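Local structure of probable transcriptional regulatory protein, Rv1404 (Mycobacterium tuberculosis, 2NYX) at the interface of chains A and B. The protein probably binds DNA as a MarR-family transcriptional regulator, using a winged helix-turn-helix domain in each of two paired subunits. Sequence-based numbering; all coordinates share one arbitrary frame. Chains: chain A/B, Probable transcriptional regulatory protein, Rv1404.

The three contacts are neighbouring patches of one interface between two copies of the protein. Contact 1 lies about 11 Å from contact 2 and from contact 3, and contacts 2 and 3 are about 13 Å apart, all measured between the centres of their C-alpha atoms. Contacts 1 and 2 share helix 14-39 of chain A, contacts 1 and 3 share B:Met131, and helix 107-128 of chain B serves all three. Terminal helices of the two chains probably interlock as in MarR-family dimers, where such pairing helps to set the spacing of the DNA-binding lobes; the pairing here is not an exact two-fold.

Contact 1: the interface of chains A and B. Residues chain A 12, 17; chain B 128, 131, 136-137, 139-140.
A:Glu12 N donates to B:Arg136 O at 3.0 Å, and a water joins A:Glu12 O to B:Arg136 NH1, so the backbone of the glutamate is held from both ends. Its carboxylate meets two backbone amides at the start of helix 139-150 of chain B. B:Leu139 N donates to OE1 of A:Glu12 at 3.1 Å, which accepts on its syn lone pair, on the side of the other oxygen, whereas B:Val140 N reaches OE2 of A:Glu12 at 3.3 Å from above the carboxylate plane. A glutamate suits this place because its charge faces a helix N-terminus, whose dipole would probably stabilise the anion. CG of A:Glu12 lies beside its own backbone N (chi1 -66°), and the extended chain beyond it carries the carboxylate to those amides. The guanidinium of B:Arg136 is steadied within its own chain, where NE and NH2 both bond to B:Met131 O. Next to these polar links A:Ile17 supplies branched hydrocarbon: its CG2 meets B:Val128 CG1 at 3.8 Å, while CD1 touches B:Leu139 CD1 and the aliphatic stem of B:Arg136. The site joins the segment leading into helix 14-39 of chain A, and that helix's first turn, to the end of helix 107-128, the connection after it and the start of helix 139-150 of chain B.

Contact 2: the interface of chains A and B. Residues chain A 15, 18-19; chain B 121, 125, 156.
B:Arg121, A:Asp19 and A:Thr18 carry this contact, in which one arginine reaches across to two acids a helical turn apart, A:Asp15 and A:Asp19. The guanidinium grips A:Asp19 side-on, with two nitrogens converging on the same carboxylate oxygen: B:Arg121 NE and NH2 donate to OD1 of A:Asp19 at 3.1 and 3.0 Å. NE comes nearly along the C-O axis, NH2 from above the carboxylate plane. That oxygen is in the guanidinium plane, but the carboxylate is turned 56° from it, so the pair is not a flat two-oxygen clasp. NH2 of B:Arg121 also forms a salt bridge with OD1 of A:Asp15 at 3.1 Å; the bond is almost straight at the hydrogen (176°), yet it arrives from above that carboxylate's plane. Short acids on a helix suit an arginine, whose planar array of N-H groups can serve both, and the paired negative charges should favour its cationic form.

A:Thr18 meets the same guanidinium from a face, while the acids take its edge. Its methyl CG2 sits over the centre, 3.9 Å above the plane, and also packs on the arginine stem at CG. With CG2 opposite the backbone N of A:Thr18, OG1 turns instead toward B:Ala125, whose small side chain probably allows the close approach. The arginine chain is extended from CG to NE, giving it the reach to carry the guanidinium to the acids. The site ties the first turns of helix 14-39 of chain A to helix 107-128 of chain B.

Contact 3: the interface of chains A and B. Residues chain A 146-147, 149-150; chain B 27, 127, 131.
A:Phe146 has CG opposite its backbone N (chi1 174°), which swings the ring toward chain B, while B:Ile127, whose CG1 lies beside the backbone N (chi1 -67°), leaving CG2 opposite it, points that methyl at the ring and at the end of the phenylalanine's helix. CE2 of A:Phe146 lies 3.5 Å from CG2 of B:Ile127, the two side chains crossing at about a right angle. At the ring's edge, in its plane, the terminal methyl CE of B:Met131 comes within 3.4 Å of CD2 of A:Phe146. The residue is selenomethionine, and its unbranched chain, extended beyond CG, carries CE to the ring edge; B:Met131 CG rests against A:Ala149 CB at 3.7 Å.

Small residues suit the helix end. A:Gly150 has no side chain to hold the chains apart, so CG2 of B:Ile127 can pack on A:Gly150 CA at 3.6 Å, and the small methyl CB of A:Ala149 packs against B:Ile127 O at 3.5 Å. On the other flank B:Leu27 brings CD2 to within 3.8 Å of A:Thr147 CA, its side chain running past that of the threonine in the opposite direction. The hydroxyl OG1 of A:Thr147 holds a water at 2.6 Å, and this water also meets the backbone N of B:Leu27, adding a water bridge beside the apolar contacts. The site packs the C-terminal end of helix 133-149 of chain A, and A:Gly150 after it, against the start of helix 26-39, the end of helix 107-128 and the loop that follows it in chain B.

Contact 1: the interface of chains A and B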
# COMPACT_ATOMS: atom_id res chain seq x y z
N GLU A 12 -15.84 21.96 2.97
CA GLU A 12 -15.98 20.51 2.92
C GLU A 12 -15.92 19.94 4.33
O GLU A 12 -15.01 20.24 5.10
CB GLU A 12 -14.90 19.89 2.03
CG GLU A 12 -15.04 20.27 0.56
CD GLU A 12 -13.78 19.99 -0.26
OE1 GLU A 12 -12.67 19.96 0.32
OE2 GLU A 12 -13.90 19.81 -1.50
N ILE A 17 -14.34 14.55 3.10
CA ILE A 17 -12.88 14.57 2.91
C ILE A 17 -12.30 13.19 3.23
O ILE A 17 -11.49 12.66 2.49
CB ILE A 17 -12.17 15.68 3.73
CG1 ILE A 17 -12.62 17.08 3.26
CG2 ILE A 17 -10.65 15.58 3.61
CD1 ILE A 17 -12.28 18.21 4.24
N VAL B 128 -8.03 14.24 9.58
CA VAL B 128 -8.83 15.26 8.90
C VAL B 128 -9.41 16.31 9.86
O VAL B 128 -9.59 17.47 9.48
CB VAL B 128 -9.96 14.63 8.03
CG1 VAL B 128 -10.83 15.69 7.40
CG2 VAL B 128 -9.35 13.77 6.94
N MSE B 131 -7.01 19.32 10.10
CA MSE B 131 -6.88 20.33 9.05
C MSE B 131 -7.79 21.51 9.39
O MSE B 131 -8.98 21.31 9.66
CB MSE B 131 -7.28 19.77 7.68
CG MSE B 131 -6.90 18.31 7.44
SE MSE B 131 -7.11 17.78 5.56
CE MSE B 131 -6.91 15.90 5.74
N ARG B 136 -10.24 23.61 4.15
CA ARG B 136 -11.08 22.51 3.69
C ARG B 136 -11.88 22.90 2.45
O ARG B 136 -13.11 22.96 2.47
CB ARG B 136 -12.01 22.04 4.81
CG ARG B 136 -11.26 21.56 6.04
CD ARG B 136 -12.18 21.24 7.17
NE ARG B 136 -11.46 20.81 8.36
CZ ARG B 136 -12.04 20.57 9.54
NH1 ARG B 136 -13.35 20.71 9.67
NH2 ARG B 136 -11.31 20.18 10.58
N HIS B 137 -11.15 23.21 1.37
CA HIS B 137 -11.73 23.58 0.09
C HIS B 137 -10.94 22.91 -1.03
O HIS B 137 -9.72 22.82 -0.95
CB HIS B 137 -11.69 25.09 -0.12
CG HIS B 137 -12.22 25.89 1.03
ND1 HIS B 137 -13.51 26.38 1.07
CD2 HIS B 137 -11.62 26.33 2.15
CE1 HIS B 137 -13.69 27.07 2.18
NE2 HIS B 137 -12.55 27.06 2.86
N LEU B 139 -10.59 19.85 -1.94
CA LEU B 139 -9.95 18.57 -1.65
C LEU B 139 -10.64 17.39 -2.34
O LEU B 139 -9.97 16.59 -3.01
CB LEU B 139 -9.84 18.32 -0.14
CG LEU B 139 -8.96 19.27 0.70
CD1 LEU B 139 -9.12 19.02 2.18
CD2 LEU B 139 -7.49 19.21 0.29
N VAL B 140 -11.96 17.29 -2.19
CA VAL B 140 -12.72 16.17 -2.75
C VAL B 140 -12.56 16.09 -4.26
O VAL B 140 -12.22 15.04 -4.79
CB VAL B 140 -14.21 16.18 -2.34
CG1 VAL B 140 -14.98 15.12 -3.11
CG2 VAL B 140 -14.35 15.94 -0.85
O HOH W 1 -15.58 21.45 7.51

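Contact 2: the interface of chains A and B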
# COMPACT_ATOMS: atom_id res chain seq x y z
N ASP A 15 -16.29 14.39 6.98
CA ASP A 15 -16.81 13.13 6.46
C ASP A 15 -16.54 12.91 4.98
O ASP A 15 -16.01 11.87 4.61
CB ASP A 15 -18.30 12.98 6.78
CG ASP A 15 -18.55 12.21 8.07
OD1 ASP A 15 -17.57 11.68 8.66
OD2 ASP A 15 -19.72 12.13 8.49
N THR A 18 -12.74 12.62 4.34
CA THR A 18 -12.32 11.30 4.79
C THR A 18 -12.70 10.21 3.79
O THR A 18 -11.86 9.40 3.42
CB THR A 18 -12.90 11.00 6.21
OG1 THR A 18 -12.44 11.99 7.13
CG2 THR A 18 -12.51 9.63 6.70
N ASP A 19 -13.96 10.20 3.35
CA ASP A 19 -14.43 9.23 2.37
C ASP A 19 -13.59 9.28 1.09
O ASP A 19 -13.20 8.24 0.55
CB ASP A 19 -15.92 9.43 2.07
CG ASP A 19 -16.84 9.13 3.28
OD1 ASP A 19 -16.47 8.35 4.19
OD2 ASP A 19 -17.97 9.69 3.33
N ARG B 121 -10.42 4.18 8.19
CA ARG B 121 -11.28 5.36 8.15
C ARG B 121 -11.20 6.14 9.46
O ARG B 121 -11.18 7.37 9.44
CB ARG B 121 -12.73 4.99 7.84
CG ARG B 121 -13.52 6.18 7.35
CD ARG B 121 -15.01 5.98 7.44
NE ARG B 121 -15.71 7.15 6.90
CZ ARG B 121 -16.04 8.23 7.60
NH1 ARG B 121 -15.74 8.31 8.88
NH2 ARG B 121 -16.68 9.23 7.01
N ALA B 125 -10.02 10.16 9.51
CA ALA B 125 -10.86 11.24 10.05
C ALA B 125 -10.23 11.96 11.24
O ALA B 125 -10.36 13.17 11.36
CB ALA B 125 -12.24 10.72 10.41
N ARG B 156 -17.15 2.35 0.59
CA ARG B 156 -17.66 3.70 0.40
C ARG B 156 -17.21 4.61 1.54
O ARG B 156 -17.97 4.87 2.48
CB ARG B 156 -19.20 3.67 0.35
CG ARG B 156 -19.80 3.15 -0.96
CD ARG B 156 -21.19 2.48 -0.79
NE ARG B 156 -21.20 1.39 0.20
CZ ARG B 156 -20.43 0.29 0.17
NH1 ARG B 156 -19.53 0.11 -0.80
NH2 ARG B 156 -20.55 -0.62 1.13

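Contact 3: the interface of chains A and B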
# COMPACT_ATOMS: atom_id res chain seq x y z
N PHE A 146 -2.86 16.63 3.97
CA PHE A 146 -3.18 15.52 4.85
C PHE A 146 -1.94 15.08 5.64
O PHE A 146 -2.03 14.82 6.84
CB PHE A 146 -3.77 14.37 4.03
CG PHE A 146 -3.99 13.11 4.82
CD1 PHE A 146 -3.06 12.08 4.77
CD2 PHE A 146 -5.13 12.95 5.61
CE1 PHE A 146 -3.26 10.91 5.50
CE2 PHE A 146 -5.35 11.78 6.33
CZ PHE A 146 -4.41 10.77 6.28
N THR A 147 -0.81 15.01 4.96
CA THR A 147 0.48 14.68 5.58
C THR A 147 0.93 15.74 6.59
O THR A 147 1.57 15.42 7.58
CB THR A 147 1.56 14.53 4.49
OG1 THR A 147 1.14 13.54 3.55
CG2 THR A 147 2.90 14.12 5.09
N ALA A 149 -1.27 17.76 8.32
CA ALA A 149 -2.24 17.79 9.42
C ALA A 149 -1.88 16.85 10.57
O ALA A 149 -1.50 17.29 11.66
CB ALA A 149 -3.64 17.49 8.90
N GLY A 150 -2.01 15.55 10.34
CA GLY A 150 -1.45 14.55 11.23
C GLY A 150 -0.25 14.05 10.46
O GLY A 150 -0.12 14.41 9.30
N LEU B 27 2.49 9.00 3.93
CA LEU B 27 1.67 8.85 5.14
C LEU B 27 0.43 8.01 4.90
O LEU B 27 0.19 7.05 5.62
CB LEU B 27 1.31 10.20 5.76
CG LEU B 27 0.61 10.14 7.13
CD1 LEU B 27 1.30 9.19 8.10
CD2 LEU B 27 0.51 11.51 7.76
N ILE B 127 -7.11 12.49 11.57
CA ILE B 127 -6.16 13.40 10.93
C ILE B 127 -6.87 14.53 10.17
O ILE B 127 -6.38 15.66 10.14
CB ILE B 127 -5.16 12.60 10.06
CG1 ILE B 127 -4.28 11.75 10.98
CG2 ILE B 127 -4.31 13.55 9.22
CD1 ILE B 127 -3.42 10.72 10.30
N MSE B 131 -7.01 19.32 10.10
CA MSE B 131 -6.88 20.33 9.05
C MSE B 131 -7.79 21.51 9.39
O MSE B 131 -8.98 21.31 9.66
CB MSE B 131 -7.28 19.77 7.68
CG MSE B 131 -6.90 18.31 7.44
SE MSE B 131 -7.11 17.78 5.56
CE MSE B 131 -6.91 15.90 5.74
O HOH W 2 3.06 11.82 3.10